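Local coordinates for methylaspartate ammonia-lyase (PDB 1KKO), which catalyses the reversible, magnesium-dependent anti elimination of ammonia from L-threo-3-methylaspartate to give mesaconate, at residues M383-G388 with E393-V398; D250-A255 with T292-R297; D30-T35 with S45-G50. All coordinates share one frame; numbering follows the deposited sequence.

From the N terminus, interaction 3 comes first: it closes the short link between 30-35 and 45-50 in the N-terminal part of the chain, bringing a small hairpin to the start of strand 47-59. Interaction 2 follows in the TIM barrel, where 250-255 and 292-297 pair helices on either side of strand 270-273 in sequence. Interaction 1 is the last and shortest closure, turning from strand 382-384 into helix 392-410. The three lie in series, so none nests within or crosses another. Interactions 1 and 3, with nearest atoms about 10 Å apart, both touch the second subunit; interaction 2 lies remote from both, on the barrel's outer layer.

Interaction 1 of 3, residues M383-G388 with E393-V398; sequences MLIKPG and EGLNIV
The backbones come closest where Lys386 CA lies 4.4 Å from Gly394 CA, as the chain leaving strand 382-384 runs past the first turns of helix 392-410. Such proximity depends on the missing side chain of Gly394: a CB there would collide with Pro387 O and press on Ile385. Ile385 uses the room by laying its CG2 branch against the helix backbone, 3.2 Å from Leu395 N. With CG1 placed beside the backbone N (chi1 -67°), its other branch runs alongside Leu395, the two side chains pointing the same way and their CD1 atoms 3.6 Å apart. This is the closing strand-to-helix connection of the TIM barrel, and Leu384, in the same strand, has its side chain near those of the substrate-binding residues Gln172 and Gln329. A cis peptide bond precedes Pro387, whose ring crosses Ile397 at about a right angle, CD to CD1. Val398 works with both branches: CG2 rests 3.4 Å from Lys386 O, while CG1 meets CE of Met383, a selenomethionine, tip to tip at 3.9 Å. The bend at chi3 (51°) turns that methyl out of the line of the otherwise extended chain. No direct hydrogen bond spans the segments; instead one water donates to Pro387 O at 2.8 Å and accepts from Gly394 N at 2.9 Å, serving an amide of the helix's first turn. The amine of Lys386 points elsewhere, into a salt bridge with Glu363, while Asn396 ND2 is hydrogen-bonded to Ser14 OG of the second subunit.

Interaction 2 of 3, residues D250-A255 with T292-R297; sequences DPVRCA and TKELTR
Glu294 meets Ala255 and Val252 along its whole length, lying between two helix segments whose axes approach to 8.4 Å at a crossing angle of -49°. Its CB sits 3.5 Å from Ala255 CB, and CG packs against the same methyl at 3.4 Å, so the small alanine serves as the seat for the aliphatic half of the chain. A bend at chi2 (68°) then carries the carboxylate away from Ala255 and across the isopropyl group of Val252. There CD and OE2 face the CG1 branch, OE2 at 3.8 Å, while OE1 is nearer CG2. These are van der Waals contacts; the charge itself is answered within its own helix. Arg297, one turn on, grips the carboxylate side-on with two nitrogens: NE reaches OE1 at 3.0 Å and NH2 reaches OE2 at 2.9 Å. Both oxygens are met on their syn sides and lie near the guanidinium plane, although the nitrogens stand somewhat off the carboxylate plane; the pairing should hold the carboxylate's rotation while its stem packs on the alanine. Deeper in the interface, Leu295 turns its CD2 branch to within 3.5 Å of Ala255 O and continues onto Ile258 and Ala259 of helix 251-260. Asp250 begins that helix as its N-cap, its OD1 accepting weak bonds from the amides of Val252 and Arg253. Here the ion pair with Arg297 lies at the exposed side, whereas Leu295 also touches Ile304 of strand 303-306. Consecutive helices packing side by side around a parallel barrel form the outer layer of a TIM barrel.

Interaction 3 of 3, residues D30-T35 with S45-G50; sequences DGFIYT and SVRQAG
A type II' turn from Asp30 to Ile33 reverses the chain in the first segment, and the backbone then passes Val46 and Arg47 without a direct backbone bond between them; Tyr34 CA and Val46 CA, the nearest pair, are 5.8 Å apart. One water fills the interval, donating to Tyr34 O at 2.8 Å and accepting from Arg47 N at 3.0 Å. The Arg47 side chain takes the largest single share of the contact. Extended through its first two torsions and bent at chi3 (-77°), it brings the guanidinium between two aromatic residues. Phe32 takes one side: NH2 hangs over the centre of its ring, 3.2 Å above the plane, and the planes of ring and guanidinium are 31° apart, a cation-pi arrangement over the ring face. The same NH2 donates a hydrogen bond of 2.9 Å to Phe32 O, somewhat bent, with the acceptor tilted from the guanidinium plane. One residue thus offers both its ring and its carbonyl to a single nitrogen. Tyr34 approaches the opposite face of the guanidinium through CE2, 3.7 Å from CZ of Arg47; its ring is turned 67° from that group, so the arginine is met by a ring edge. NE is left to a salt bridge with Asp18. At the other end of the contact, Val46 CG1 lies 3.4 Å from Tyr34 CB, their side chains crossing at about a right angle. The turn also reaches the second subunit, where Asp30 forms a salt bridge with Arg221 and Phe32 N bonds to Asp182, both of that other chain. Val46 and Tyr34 both rest on Ile23 of helix 20-24, while Phe32 packs edge-to-face with Tyr16 of strand 3-18, the antiparallel neighbour of strand 47-59.

Interaction 1 of 3, residues M383-G388 with E393-V398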
HETATM    1  N   MSE A 383      -2.985 -16.235   5.671  1.00 11.71           N
HETATM    2  CA  MSE A 383      -3.450 -15.238   4.719  1.00 11.67           C
HETATM    3  C   MSE A 383      -2.288 -14.384   4.252  1.00 11.19           C
HETATM    4  O   MSE A 383      -1.469 -13.939   5.042  1.00 11.32           O
HETATM    5  CB  MSE A 383      -4.517 -14.346   5.342  1.00 12.42           C
HETATM    6  CG  MSE A 383      -4.940 -13.202   4.426  1.00 13.50           C
HETATM    7 SE   MSE A 383      -6.583 -12.328   4.972  1.00 19.50          SE
HETATM    8  CE  MSE A 383      -6.168 -11.997   6.758  1.00 18.12           C
ATOM      9  N   LEU A 384      -2.221 -14.165   2.952  1.00 10.84           N
ATOM     10  CA  LEU A 384      -1.173 -13.349   2.366  1.00 10.62           C
ATOM     11  C   LEU A 384      -1.310 -11.860   2.675  1.00 10.49           C
ATOM     12  O   LEU A 384      -2.392 -11.279   2.537  1.00 11.40           O
ATOM     13  CB  LEU A 384      -1.171 -13.527   0.848  1.00 10.89           C
ATOM     14  CG  LEU A 384      -0.157 -12.702   0.042  1.00 11.46           C
ATOM     15  CD1 LEU A 384       1.273 -13.151   0.331  1.00 11.52           C
ATOM     16  CD2 LEU A 384      -0.479 -12.816  -1.442  1.00 11.95           C
ATOM     17  N   ILE A 385      -0.195 -11.253   3.074  1.00 10.26           N
ATOM     18  CA  ILE A 385      -0.104  -9.804   3.205  1.00 10.24           C
ATOM     19  C   ILE A 385       0.016  -9.237   1.787  1.00 10.10           C
ATOM     20  O   ILE A 385       0.940  -9.548   1.044  1.00 10.01           O
ATOM     21  CB  ILE A 385       1.088  -9.445   4.089  1.00 10.31           C
ATOM     22  CG1 ILE A 385       0.832  -9.924   5.514  1.00 10.74           C
ATOM     23  CG2 ILE A 385       1.342  -7.955   4.059  1.00 11.19           C
ATOM     24  CD1 ILE A 385       2.043  -9.936   6.400  1.00 11.16           C
ATOM     25  N   LYS A 386      -0.950  -8.420   1.417  1.00 10.00           N
ATOM     26  CA  LYS A 386      -1.082  -7.955   0.054  1.00  9.80           C
ATOM     27  C   LYS A 386      -1.886  -6.661   0.039  1.00  9.47           C
ATOM     28  O   LYS A 386      -2.508  -6.309   1.042  1.00  9.58           O
ATOM     29  CB  LYS A 386      -1.791  -9.038  -0.772  1.00  9.78           C
ATOM     30  CG  LYS A 386      -3.252  -9.226  -0.408  1.00 10.37           C
ATOM     31  CD  LYS A 386      -3.854 -10.447  -1.081  1.00 10.41           C
ATOM     32  CE  LYS A 386      -5.355 -10.453  -0.964  1.00 10.99           C
ATOM     33  NZ  LYS A 386      -5.999 -11.557  -1.746  1.00 10.93           N
ATOM     34  N   PRO A 387      -1.865  -5.911  -1.064  1.00  9.40           N
ATOM     35  CA  PRO A 387      -1.084  -6.180  -2.260  1.00  9.58           C
ATOM     36  C   PRO A 387       0.283  -5.517  -2.150  1.00  9.74           C
ATOM     37  O   PRO A 387       0.691  -5.108  -1.066  1.00 10.25           O
ATOM     38  CB  PRO A 387      -1.921  -5.483  -3.324  1.00 10.19           C
ATOM     39  CG  PRO A 387      -2.378  -4.259  -2.626  1.00  9.81           C
ATOM     40  CD  PRO A 387      -2.620  -4.664  -1.198  1.00  9.87           C
ATOM     41  N   GLY A 388       0.984  -5.437  -3.275  1.00  9.86           N
ATOM     42  CA  GLY A 388       2.261  -4.754  -3.343  1.00 10.33           C
ATOM     43  C   GLY A 388       3.468  -5.596  -3.029  1.00 10.28           C
ATOM     44  O   GLY A 388       3.375  -6.660  -2.426  1.00 10.67           O
ATOM     45  N   GLU A 393       3.161  -1.626   3.151  1.00  9.90           N
ATOM     46  CA  GLU A 393       1.840  -1.159   2.779  1.00  9.89           C
ATOM     47  C   GLU A 393       0.812  -2.273   2.906  1.00  9.88           C
ATOM     48  O   GLU A 393      -0.264  -2.067   3.450  1.00 10.01           O
ATOM     49  CB  GLU A 393       1.863  -0.601   1.364  1.00 10.29           C
ATOM     50  CG  GLU A 393       2.780   0.604   1.180  1.00 10.52           C
ATOM     51  CD  GLU A 393       4.185   0.275   0.697  1.00 10.71           C
ATOM     52  OE1 GLU A 393       4.706   1.054  -0.134  1.00 10.98           O
ATOM     53  OE2 GLU A 393       4.789  -0.715   1.159  1.00 11.05           O
ATOM     54  N   GLY A 394       1.130  -3.449   2.387  1.00  9.80           N
ATOM     55  CA  GLY A 394       0.212  -4.574   2.495  1.00  9.94           C
ATOM     56  C   GLY A 394      -0.039  -4.940   3.944  1.00  9.82           C
ATOM     57  O   GLY A 394      -1.157  -5.312   4.297  1.00 10.31           O
ATOM     58  N   LEU A 395       0.973  -4.864   4.795  1.00  9.74           N
ATOM     59  CA  LEU A 395       0.755  -5.224   6.185  1.00 10.09           C
ATOM     60  C   LEU A 395      -0.186  -4.201   6.819  1.00 10.17           C
ATOM     61  O   LEU A 395      -1.116  -4.552   7.545  1.00 10.53           O
ATOM     62  CB  LEU A 395       2.069  -5.299   6.967  1.00 10.89           C
ATOM     63  CG  LEU A 395       1.870  -5.668   8.442  1.00 11.06           C
ATOM     64  CD1 LEU A 395       1.448  -7.129   8.609  1.00 11.86           C
ATOM     65  CD2 LEU A 395       3.134  -5.355   9.239  1.00 12.16           C
ATOM     66  N   ASN A 396       0.073  -2.931   6.571  1.00  9.96           N
ATOM     67  CA  ASN A 396      -0.805  -1.878   7.054  1.00 10.26           C
ATOM     68  C   ASN A 396      -2.246  -2.180   6.637  1.00 10.50           C
ATOM     69  O   ASN A 396      -3.162  -2.115   7.441  1.00 11.47           O
ATOM     70  CB  ASN A 396      -0.280  -0.563   6.451  1.00 10.78           C
ATOM     71  CG  ASN A 396      -1.051   0.662   6.856  1.00 12.65           C
ATOM     72  OD1 ASN A 396      -2.180   0.610   7.387  1.00 15.79           O
ATOM     73  ND2 ASN A 396      -0.433   1.807   6.600  1.00 12.92           N
ATOM     74  N   ILE A 397      -2.456  -2.505   5.365  1.00  9.79           N
ATOM     75  CA  ILE A 397      -3.801  -2.773   4.859  1.00 10.11           C
ATOM     76  C   ILE A 397      -4.444  -4.005   5.511  1.00 10.30           C
ATOM     77  O   ILE A 397      -5.570  -3.943   5.994  1.00 10.64           O
ATOM     78  CB  ILE A 397      -3.735  -2.919   3.317  1.00  9.87           C
ATOM     79  CG1 ILE A 397      -3.494  -1.545   2.666  1.00 10.24           C
ATOM     80  CG2 ILE A 397      -4.996  -3.595   2.759  1.00 10.64           C
ATOM     81  CD1 ILE A 397      -2.911  -1.624   1.298  1.00 10.92           C
ATOM     82  N   VAL A 398      -3.734  -5.121   5.518  1.00 10.01           N
ATOM     83  CA  VAL A 398      -4.313  -6.387   5.981  1.00  9.87           C
ATOM     84  C   VAL A 398      -4.383  -6.476   7.507  1.00 10.13           C
ATOM     85  O   VAL A 398      -5.450  -6.744   8.073  1.00 10.76           O
ATOM     86  CB  VAL A 398      -3.548  -7.566   5.386  1.00 10.15           C
ATOM     87  CG1 VAL A 398      -4.026  -8.860   5.982  1.00 10.44           C
ATOM     88  CG2 VAL A 398      -3.742  -7.597   3.888  1.00 10.68           C
TER
HETATM   89  O   HOH W   1       2.978  -4.112   0.241  1.00 10.10           O

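Interaction 2 of 3, residues D250-A255 with T292-R297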
ATOM      1  N   ASP A 250      12.061 -36.122 -10.001  1.00 22.01           N
ATOM      2  CA  ASP A 250      11.943 -37.323  -9.187  1.00 21.97           C
ATOM      3  C   ASP A 250      11.370 -36.925  -7.832  1.00 21.45           C
ATOM      4  O   ASP A 250      12.062 -36.286  -7.042  1.00 20.91           O
ATOM      5  CB  ASP A 250      13.338 -37.925  -9.014  1.00 22.43           C
ATOM      6  CG  ASP A 250      13.324 -39.255  -8.313  1.00 23.87           C
ATOM      7  OD1 ASP A 250      12.397 -39.512  -7.524  1.00 24.28           O
ATOM      8  OD2 ASP A 250      14.225 -40.107  -8.485  1.00 26.32           O
ATOM      9  N   PRO A 251      10.131 -37.312  -7.538  1.00 20.97           N
ATOM     10  CA  PRO A 251       9.499 -36.878  -6.282  1.00 21.00           C
ATOM     11  C   PRO A 251      10.269 -37.315  -5.044  1.00 21.19           C
ATOM     12  O   PRO A 251      10.293 -36.611  -4.031  1.00 20.92           O
ATOM     13  CB  PRO A 251       8.122 -37.552  -6.295  1.00 21.20           C
ATOM     14  CG  PRO A 251       7.982 -38.286  -7.568  1.00 21.31           C
ATOM     15  CD  PRO A 251       9.260 -38.184  -8.338  1.00 20.72           C
ATOM     16  N   VAL A 252      10.881 -38.487  -5.112  1.00 21.76           N
ATOM     17  CA  VAL A 252      11.657 -38.997  -3.998  1.00 22.06           C
ATOM     18  C   VAL A 252      12.904 -38.141  -3.723  1.00 21.79           C
ATOM     19  O   VAL A 252      13.188 -37.803  -2.574  1.00 22.26           O
ATOM     20  CB  VAL A 252      12.005 -40.486  -4.224  1.00 22.48           C
ATOM     21  CG1 VAL A 252      13.025 -40.964  -3.216  1.00 23.13           C
ATOM     22  CG2 VAL A 252      10.730 -41.329  -4.144  1.00 23.40           C
ATOM     23  N   ARG A 253      13.634 -37.769  -4.771  1.00 21.63           N
ATOM     24  CA  ARG A 253      14.823 -36.938  -4.598  1.00 21.58           C
ATOM     25  C   ARG A 253      14.407 -35.534  -4.149  1.00 20.70           C
ATOM     26  O   ARG A 253      15.090 -34.898  -3.351  1.00 20.75           O
ATOM     27  CB  ARG A 253      15.630 -36.874  -5.893  1.00 21.97           C
ATOM     28  CG  ARG A 253      16.373 -38.178  -6.214  1.00 23.66           C
ATOM     29  CD  ARG A 253      16.941 -38.245  -7.615  1.00 25.72           C
ATOM     30  NE  ARG A 253      17.961 -37.234  -7.866  1.00 26.80           N
ATOM     31  CZ  ARG A 253      18.284 -36.794  -9.073  1.00 27.72           C
ATOM     32  NH1 ARG A 253      17.663 -37.273 -10.143  1.00 28.13           N
ATOM     33  NH2 ARG A 253      19.221 -35.864  -9.217  1.00 28.29           N
ATOM     34  N   CYS A 254      13.276 -35.067  -4.666  1.00 19.72           N
ATOM     35  CA  CYS A 254      12.741 -33.774  -4.265  1.00 19.39           C
ATOM     36  C   CYS A 254      12.443 -33.792  -2.771  1.00 19.33           C
ATOM     37  O   CYS A 254      12.836 -32.880  -2.038  1.00 18.50           O
ATOM     38  CB  CYS A 254      11.476 -33.452  -5.057  1.00 19.31           C
ATOM     39  SG  CYS A 254      11.767 -32.986  -6.785  1.00 19.56           S
ATOM     40  N   ALA A 255      11.768 -34.843  -2.318  1.00 19.65           N
ATOM     41  CA  ALA A 255      11.402 -34.962  -0.911  1.00 20.00           C
ATOM     42  C   ALA A 255      12.633 -35.055  -0.020  1.00 20.63           C
ATOM     43  O   ALA A 255      12.678 -34.460   1.046  1.00 20.65           O
ATOM     44  CB  ALA A 255      10.503 -36.156  -0.694  1.00 19.97           C
ATOM     45  N   THR A 292       4.712 -35.745  -1.024  1.00 17.97           N
ATOM     46  CA  THR A 292       4.115 -35.824   0.302  1.00 19.11           C
ATOM     47  C   THR A 292       4.334 -37.223   0.886  1.00 20.47           C
ATOM     48  O   THR A 292       4.747 -37.359   2.039  1.00 20.65           O
ATOM     49  CB  THR A 292       2.625 -35.482   0.196  1.00 18.94           C
ATOM     50  OG1 THR A 292       2.483 -34.117  -0.230  1.00 18.78           O
ATOM     51  CG2 THR A 292       1.936 -35.516   1.565  1.00 20.18           C
ATOM     52  N   LYS A 293       4.094 -38.245   0.069  1.00 21.42           N
ATOM     53  CA  LYS A 293       4.291 -39.632   0.496  1.00 22.67           C
ATOM     54  C   LYS A 293       5.712 -39.852   0.995  1.00 22.86           C
ATOM     55  O   LYS A 293       5.929 -40.450   2.056  1.00 23.23           O
ATOM     56  CB  LYS A 293       4.006 -40.586  -0.665  1.00 23.37           C
ATOM     57  CG  LYS A 293       4.012 -42.063  -0.279  1.00 25.77           C
ATOM     58  CD  LYS A 293       3.954 -42.971  -1.500  1.00 28.82           C
ATOM     59  CE  LYS A 293       3.920 -44.439  -1.103  1.00 30.75           C
ATOM     60  NZ  LYS A 293       4.139 -45.339  -2.266  1.00 32.32           N
ATOM     61  N   GLU A 294       6.700 -39.390   0.238  1.00 22.88           N
ATOM     62  CA  GLU A 294       8.087 -39.576   0.651  1.00 23.20           C
ATOM     63  C   GLU A 294       8.459 -38.753   1.896  1.00 23.53           C
ATOM     64  O   GLU A 294       9.224 -39.223   2.740  1.00 23.58           O
ATOM     65  CB  GLU A 294       9.051 -39.303  -0.508  1.00 23.47           C
ATOM     66  CG  GLU A 294      10.524 -39.499  -0.175  1.00 24.53           C
ATOM     67  CD  GLU A 294      10.925 -40.945   0.086  1.00 26.50           C
ATOM     68  OE1 GLU A 294      10.093 -41.862  -0.078  1.00 26.97           O
ATOM     69  OE2 GLU A 294      12.097 -41.155   0.464  1.00 28.44           O
ATOM     70  N   LEU A 295       7.926 -37.537   2.025  1.00 23.72           N
ATOM     71  CA  LEU A 295       8.205 -36.718   3.206  1.00 23.91           C
ATOM     72  C   LEU A 295       7.757 -37.450   4.466  1.00 24.79           C
ATOM     73  O   LEU A 295       8.471 -37.488   5.477  1.00 24.73           O
ATOM     74  CB  LEU A 295       7.504 -35.364   3.099  1.00 23.34           C
ATOM     75  CG  LEU A 295       8.177 -34.374   2.146  1.00 21.79           C
ATOM     76  CD1 LEU A 295       7.311 -33.135   1.971  1.00 20.83           C
ATOM     77  CD2 LEU A 295       9.545 -33.990   2.643  1.00 21.87           C
ATOM     78  N   THR A 296       6.564 -38.016   4.386  1.00 25.61           N
ATOM     79  CA  THR A 296       6.007 -38.807   5.474  1.00 26.53           C
ATOM     80  C   THR A 296       6.896 -40.013   5.760  1.00 27.25           C
ATOM     81  O   THR A 296       7.252 -40.276   6.909  1.00 27.81           O
ATOM     82  CB  THR A 296       4.605 -39.261   5.095  1.00 26.57           C
ATOM     83  OG1 THR A 296       3.737 -38.122   4.986  1.00 27.87           O
ATOM     84  CG2 THR A 296       3.989 -40.109   6.203  1.00 26.56           C
ATOM     85  N   ARG A 297       7.283 -40.734   4.714  1.00 27.80           N
ATOM     86  CA  ARG A 297       8.140 -41.903   4.901  1.00 27.95           C
ATOM     87  C   ARG A 297       9.401 -41.543   5.676  1.00 28.24           C
ATOM     88  O   ARG A 297       9.857 -42.309   6.522  1.00 28.85           O
ATOM     89  CB  ARG A 297       8.526 -42.524   3.560  1.00 27.95           C
ATOM     90  CG  ARG A 297       9.091 -43.934   3.708  1.00 28.67           C
ATOM     91  CD  ARG A 297       9.663 -44.498   2.433  1.00 29.53           C
ATOM     92  NE  ARG A 297      10.870 -43.782   2.034  1.00 30.57           N
ATOM     93  CZ  ARG A 297      12.049 -43.914   2.621  1.00 31.65           C
ATOM     94  NH1 ARG A 297      12.200 -44.760   3.636  1.00 32.59           N
ATOM     95  NH2 ARG A 297      13.086 -43.211   2.184  1.00 32.34           N
TER

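Interaction 3 of 3, residues D30-T35 with S45-G50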
ATOM      1  N   ASP A  30      16.609  -4.006 -18.209  1.00 18.65           N
ATOM      2  CA  ASP A  30      17.242  -2.711 -18.205  1.00 18.19           C
ATOM      3  C   ASP A  30      16.479  -1.978 -17.122  1.00 16.32           C
ATOM      4  O   ASP A  30      15.328  -1.570 -17.325  1.00 15.92           O
ATOM      5  CB  ASP A  30      17.071  -2.029 -19.552  1.00 19.32           C
ATOM      6  CG  ASP A  30      17.842  -0.726 -19.651  1.00 22.00           C
ATOM      7  OD1 ASP A  30      17.868   0.038 -18.667  1.00 21.62           O
ATOM      8  OD2 ASP A  30      18.474  -0.392 -20.684  1.00 25.96           O
ATOM      9  N   GLY A  31      17.105  -1.840 -15.969  1.00 15.38           N
ATOM     10  CA  GLY A  31      16.424  -1.290 -14.815  1.00 14.91           C
ATOM     11  C   GLY A  31      15.258  -2.197 -14.453  1.00 14.53           C
ATOM     12  O   GLY A  31      15.430  -3.403 -14.285  1.00 15.14           O
ATOM     13  N   PHE A  32      14.065  -1.617 -14.354  1.00 13.76           N
ATOM     14  CA  PHE A  32      12.858  -2.376 -14.021  1.00 13.39           C
ATOM     15  C   PHE A  32      12.193  -2.995 -15.238  1.00 13.90           C
ATOM     16  O   PHE A  32      11.232  -3.754 -15.103  1.00 14.85           O
ATOM     17  CB  PHE A  32      11.863  -1.410 -13.380  1.00 13.02           C
ATOM     18  CG  PHE A  32      10.759  -2.066 -12.595  1.00 13.02           C
ATOM     19  CD1 PHE A  32      11.025  -2.749 -11.424  1.00 12.71           C
ATOM     20  CD2 PHE A  32       9.443  -1.953 -13.003  1.00 12.41           C
ATOM     21  CE1 PHE A  32      10.003  -3.318 -10.694  1.00 13.92           C
ATOM     22  CE2 PHE A  32       8.425  -2.516 -12.265  1.00 12.64           C
ATOM     23  CZ  PHE A  32       8.712  -3.206 -11.118  1.00 13.24           C
ATOM     24  N   ILE A  33      12.699  -2.680 -16.422  1.00 14.61           N
ATOM     25  CA  ILE A  33      12.073  -3.065 -17.670  1.00 15.83           C
ATOM     26  C   ILE A  33      12.668  -4.358 -18.209  1.00 16.44           C
ATOM     27  O   ILE A  33      13.877  -4.464 -18.343  1.00 17.93           O
ATOM     28  CB  ILE A  33      12.270  -1.921 -18.726  1.00 16.23           C
ATOM     29  CG1 ILE A  33      11.837  -0.569 -18.156  1.00 16.55           C
ATOM     30  CG2 ILE A  33      11.534  -2.245 -20.017  1.00 17.24           C
ATOM     31  CD1 ILE A  33      10.424  -0.547 -17.646  1.00 17.25           C
ATOM     32  N   TYR A  34      11.829  -5.329 -18.523  1.00 16.55           N
ATOM     33  CA  TYR A  34      12.309  -6.542 -19.185  1.00 16.95           C
ATOM     34  C   TYR A  34      12.406  -6.286 -20.672  1.00 18.20           C
ATOM     35  O   TYR A  34      11.520  -5.658 -21.260  1.00 18.65           O
ATOM     36  CB  TYR A  34      11.374  -7.718 -18.912  1.00 17.10           C
ATOM     37  CG  TYR A  34      11.634  -8.378 -17.585  1.00 16.93           C
ATOM     38  CD1 TYR A  34      12.754  -9.169 -17.392  1.00 17.59           C
ATOM     39  CD2 TYR A  34      10.770  -8.212 -16.514  1.00 17.28           C
ATOM     40  CE1 TYR A  34      13.007  -9.777 -16.186  1.00 18.47           C
ATOM     41  CE2 TYR A  34      11.023  -8.827 -15.292  1.00 18.74           C
ATOM     42  CZ  TYR A  34      12.142  -9.608 -15.139  1.00 19.62           C
ATOM     43  OH  TYR A  34      12.425 -10.224 -13.938  1.00 22.91           O
ATOM     44  N   THR A  35      13.479  -6.780 -21.284  1.00 18.91           N
ATOM     45  CA  THR A  35      13.705  -6.571 -22.708  1.00 19.87           C
ATOM     46  C   THR A  35      13.232  -7.746 -23.550  1.00 20.00           C
ATOM     47  O   THR A  35      12.815  -8.775 -23.027  1.00 19.58           O
ATOM     48  CB  THR A  35      15.183  -6.310 -22.989  1.00 20.60           C
ATOM     49  OG1 THR A  35      15.965  -7.418 -22.540  1.00 21.51           O
ATOM     50  CG2 THR A  35      15.691  -5.114 -22.188  1.00 21.55           C
ATOM     51  N   SER A  45       4.096  -6.094 -23.907  1.00 19.62           N
ATOM     52  CA  SER A  45       5.452  -5.916 -23.367  1.00 18.82           C
ATOM     53  C   SER A  45       5.644  -7.022 -22.337  1.00 17.39           C
ATOM     54  O   SER A  45       4.667  -7.564 -21.833  1.00 17.19           O
ATOM     55  CB  SER A  45       5.646  -4.564 -22.687  1.00 19.07           C
ATOM     56  OG  SER A  45       5.534  -3.500 -23.602  1.00 20.86           O
ATOM     57  N   VAL A  46       6.884  -7.351 -21.993  1.00 15.78           N
ATOM     58  CA  VAL A  46       7.118  -8.403 -21.015  1.00 14.87           C
ATOM     59  C   VAL A  46       6.563  -7.987 -19.644  1.00 14.03           C
ATOM     60  O   VAL A  46       6.036  -8.825 -18.903  1.00 13.96           O
ATOM     61  CB  VAL A  46       8.610  -8.798 -20.934  1.00 15.22           C
ATOM     62  CG1 VAL A  46       8.840  -9.782 -19.819  1.00 15.48           C
ATOM     63  CG2 VAL A  46       9.050  -9.430 -22.259  1.00 16.26           C
ATOM     64  N   ARG A  47       6.683  -6.704 -19.325  1.00 13.19           N
ATOM     65  CA  ARG A  47       6.152  -6.161 -18.090  1.00 12.75           C
ATOM     66  C   ARG A  47       5.278  -4.961 -18.427  1.00 13.14           C
ATOM     67  O   ARG A  47       5.698  -4.076 -19.172  1.00 13.47           O
ATOM     68  CB  ARG A  47       7.295  -5.770 -17.154  1.00 12.25           C
ATOM     69  CG  ARG A  47       6.918  -4.922 -15.984  1.00 12.26           C
ATOM     70  CD  ARG A  47       8.003  -4.850 -14.956  1.00 12.74           C
ATOM     71  NE  ARG A  47       8.044  -6.066 -14.167  1.00 12.40           N
ATOM     72  CZ  ARG A  47       8.993  -6.375 -13.310  1.00 12.43           C
ATOM     73  NH1 ARG A  47       8.889  -7.477 -12.590  1.00 14.85           N
ATOM     74  NH2 ARG A  47      10.068  -5.601 -13.186  1.00 14.42           N
ATOM     75  N   GLN A  48       4.068  -4.953 -17.873  1.00 12.71           N
ATOM     76  CA  GLN A  48       3.081  -3.905 -18.096  1.00 12.99           C
ATOM     77  C   GLN A  48       2.530  -3.432 -16.759  1.00 11.98           C
ATOM     78  O   GLN A  48       2.415  -4.206 -15.810  1.00 12.04           O
ATOM     79  CB  GLN A  48       1.933  -4.425 -18.989  1.00 13.59           C
ATOM     80  CG  GLN A  48       2.384  -4.717 -20.407  1.00 15.46           C
ATOM     81  CD  GLN A  48       1.294  -5.246 -21.295  1.00 14.97           C
ATOM     82  OE1 GLN A  48       1.513  -6.222 -22.008  1.00 18.22           O
ATOM     83  NE2 GLN A  48       0.117  -4.630 -21.248  1.00 17.30           N
ATOM     84  N   ALA A  49       2.199  -2.160 -16.676  1.00 11.32           N
ATOM     85  CA  ALA A  49       1.582  -1.616 -15.473  1.00 11.25           C
ATOM     86  C   ALA A  49       0.365  -2.434 -15.072  1.00 11.00           C
ATOM     87  O   ALA A  49      -0.479  -2.759 -15.897  1.00 11.51           O
ATOM     88  CB  ALA A  49       1.155  -0.197 -15.708  1.00 11.77           C
ATOM     89  N   GLY A  50       0.255  -2.764 -13.793  1.00 10.19           N
ATOM     90  CA  GLY A  50      -0.922  -3.458 -13.317  1.00 10.26           C
ATOM     91  C   GLY A  50      -2.119  -2.523 -13.304  1.00 10.79           C
ATOM     92  O   GLY A  50      -2.019  -1.371 -12.879  1.00 10.72           O
TER
HETATM   93  O   HOH W   2       9.058  -5.027 -20.173  1.00 18.17           O